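Local coordinates for sulfur oxidation protein soxB (Thermus thermophilus, PDB 2WDD), which probably hydrolyses the sulfur-sulfur bond of cysteine S-thiosulfonate with a pair of manganese ions, releasing sulfate in the Sox sulfur oxidation pathway, at residues A[80-85]-A[329-334]. Numbering follows the deposited sequence.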
loop_
_atom_site.group_PDB
_atom_site.type_symbol
_atom_site.label_atom_id
_atom_site.label_comp_id
_atom_site.label_asym_id
_atom_site.label_seq_id
_atom_site.Cartn_x
_atom_site.Cartn_y
_atom_site.Cartn_z
ATOM N N THR A 80 18.732 0.707 14.139
ATOM C CA THR A 80 19.391 0.997 12.872
ATOM C C THR A 80 18.414 1.659 11.909
ATOM O O THR A 80 17.197 1.566 12.080
ATOM C CB THR A 80 19.909 -0.292 12.238
ATOM O OG1 THR A 80 18.814 -1.210 12.096
ATOM C CG2 THR A 80 20.986 -0.930 13.118
ATOM N N PRO A 81 18.938 2.278 10.838
ATOM C CA PRO A 81 18.036 2.872 9.848
ATOM C C PRO A 81 17.099 1.812 9.271
ATOM O O PRO A 81 15.924 2.085 9.037
ATOM C CB PRO A 81 18.989 3.396 8.772
ATOM C CG PRO A 81 20.255 3.694 9.514
ATOM C CD PRO A 81 20.343 2.703 10.652
ATOM N N LEU A 82 17.591 0.592 9.067
ATOM C CA LEU A 82 16.701 -0.447 8.545
ATOM C C LEU A 82 15.621 -0.786 9.571
ATOM O O LEU A 82 14.466 -1.003 9.201
ATOM C CB LEU A 82 17.468 -1.705 8.132
ATOM C CG LEU A 82 16.613 -2.791 7.466
ATOM C CD1 LEU A 82 15.762 -2.206 6.348
ATOM C CD2 LEU A 82 17.512 -3.915 6.928
ATOM N N ALA A 83 15.982 -0.829 10.855
ATOM C CA ALA A 83 14.999 -1.121 11.895
ATOM C C ALA A 83 13.905 -0.049 11.897
ATOM O O ALA A 83 12.723 -0.346 12.066
ATOM C CB ALA A 83 15.669 -1.203 13.270
ATOM N N TYR A 84 14.313 1.196 11.691
ATOM C CA TYR A 84 13.380 2.331 11.625
ATOM C C TYR A 84 12.343 2.116 10.511
ATOM O O TYR A 84 11.153 2.365 10.706
ATOM C CB TYR A 84 14.182 3.615 11.373
ATOM C CG TYR A 84 13.387 4.840 10.966
ATOM C CD1 TYR A 84 12.208 5.197 11.620
ATOM C CD2 TYR A 84 13.862 5.688 9.974
ATOM C CE1 TYR A 84 11.508 6.360 11.270
ATOM C CE2 TYR A 84 13.162 6.816 9.597
ATOM C CZ TYR A 84 11.997 7.167 10.253
ATOM O OH TYR A 84 11.316 8.325 9.886
ATOM N N LEU A 85 12.786 1.643 9.353
ATOM C CA LEU A 85 11.860 1.393 8.249
ATOM C C LEU A 85 10.982 0.165 8.503
ATOM O O LEU A 85 9.800 0.120 8.155
ATOM C CB LEU A 85 12.647 1.128 6.959
ATOM C CG LEU A 85 12.939 2.342 6.066
ATOM C CD1 LEU A 85 13.736 3.405 6.796
ATOM C CD2 LEU A 85 13.659 1.888 4.795
ATOM N N VAL A 329 20.000 -8.841 -2.338
ATOM C CA VAL A 329 18.881 -7.938 -2.107
ATOM C C VAL A 329 19.269 -6.965 -1.013
ATOM O O VAL A 329 19.759 -7.369 0.050
ATOM C CB VAL A 329 17.631 -8.735 -1.663
ATOM C CG1 VAL A 329 16.510 -7.792 -1.234
ATOM C CG2 VAL A 329 17.173 -9.702 -2.758
ATOM N N ARG A 330 19.047 -5.680 -1.262
ATOM C CA ARG A 330 19.306 -4.668 -0.260
ATOM C C ARG A 330 18.153 -3.687 -0.232
ATOM O O ARG A 330 17.791 -3.128 -1.258
ATOM C CB ARG A 330 20.606 -3.918 -0.543
ATOM C CG ARG A 330 21.848 -4.781 -0.377
ATOM C CD ARG A 330 22.062 -5.174 1.079
ATOM N NE ARG A 330 23.322 -5.898 1.256
ATOM C CZ ARG A 330 23.424 -7.221 1.206
ATOM N NH1 ARG A 330 22.344 -7.958 0.995
ATOM N NH2 ARG A 330 24.604 -7.809 1.370
ATOM N N VAL A 331 17.599 -3.475 0.955
ATOM C CA VAL A 331 16.554 -2.482 1.148
ATOM C C VAL A 331 17.292 -1.185 1.442
ATOM O O VAL A 331 17.951 -1.064 2.481
ATOM C CB VAL A 331 15.648 -2.870 2.340
ATOM C CG1 VAL A 331 14.716 -1.690 2.708
ATOM C CG2 VAL A 331 14.840 -4.133 2.009
ATOM N N LEU A 332 17.226 -0.232 0.517
ATOM C CA LEU A 332 17.908 1.053 0.701
ATOM C C LEU A 332 16.948 2.109 1.247
ATOM O O LEU A 332 16.013 2.528 0.568
ATOM C CB LEU A 332 18.514 1.533 -0.614
ATOM C CG LEU A 332 19.396 0.516 -1.332
ATOM C CD1 LEU A 332 19.856 1.076 -2.672
ATOM C CD2 LEU A 332 20.595 0.135 -0.455
ATOM N N PRO A 333 17.165 2.550 2.493
ATOM C CA PRO A 333 16.248 3.557 3.039
ATOM C C PRO A 333 16.300 4.890 2.284
ATOM O O PRO A 333 17.377 5.417 1.993
ATOM C CB PRO A 333 16.732 3.734 4.492
ATOM C CG PRO A 333 17.595 2.513 4.771
ATOM C CD PRO A 333 18.223 2.182 3.448
ATOM N N VAL A 334 15.131 5.420 1.934
ATOM C CA VAL A 334 15.054 6.733 1.288
ATOM C C VAL A 334 14.951 7.775 2.402
ATOM O O VAL A 334 13.858 8.066 2.908
ATOM C CB VAL A 334 13.858 6.824 0.318
ATOM C CG1 VAL A 334 13.817 8.201 -0.339
ATOM C CG2 VAL A 334 13.954 5.753 -0.743
#
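Leu85 meets Pro333 at the closest point between helix 81-86 and the end of strand 323-333. That strand is an outermost one of the mixed sheet in what is probably the metallophosphatase-like N-terminal domain; the same sheet holds strand 29-34, just before the manganese ligand Asp36. The helix crosses the strand at 87°, with 8.8 Å between the axes of the two short segments. Every contact between them is apolar. The methyl CD2 of Leu85 lies 3.5 Å from Pro333 CA and also touches CB, while Leu85 CD1 reaches the same CB at 3.8 Å, so both methyls of the fork bear on the CA-CB corner of the ring from one side. The two side chains cross at about a right angle. One turn earlier, Pro81 CB faces Pro333 CG more loosely, at 4.3 Å. Leu82 completes the helical face: chi1 (-175°) sets CG anti to the backbone N, and chi2 (50°) then carries CD1 to 3.8 Å from Val331 CG1. Val331 and Pro333 present their side chains on the same face of the strand, whereas Leu332 between them turns to the other face and packs on helix 104-120.

Thr80, the N-cap, accepts from Ala83 N through OG1 (3.1 Å), and Pro81 suits the first helical turn, where its missing N-H costs no helix bond. Pro333 likewise offers no N-H, but its carbonyl is hydrogen-bonded to Tyr21. Lys310 NZ binds Leu85 O.

With no hydrogen bond between the two segments, close fit and burial of branched and ring carbons hold the helix against one face of this outermost strand.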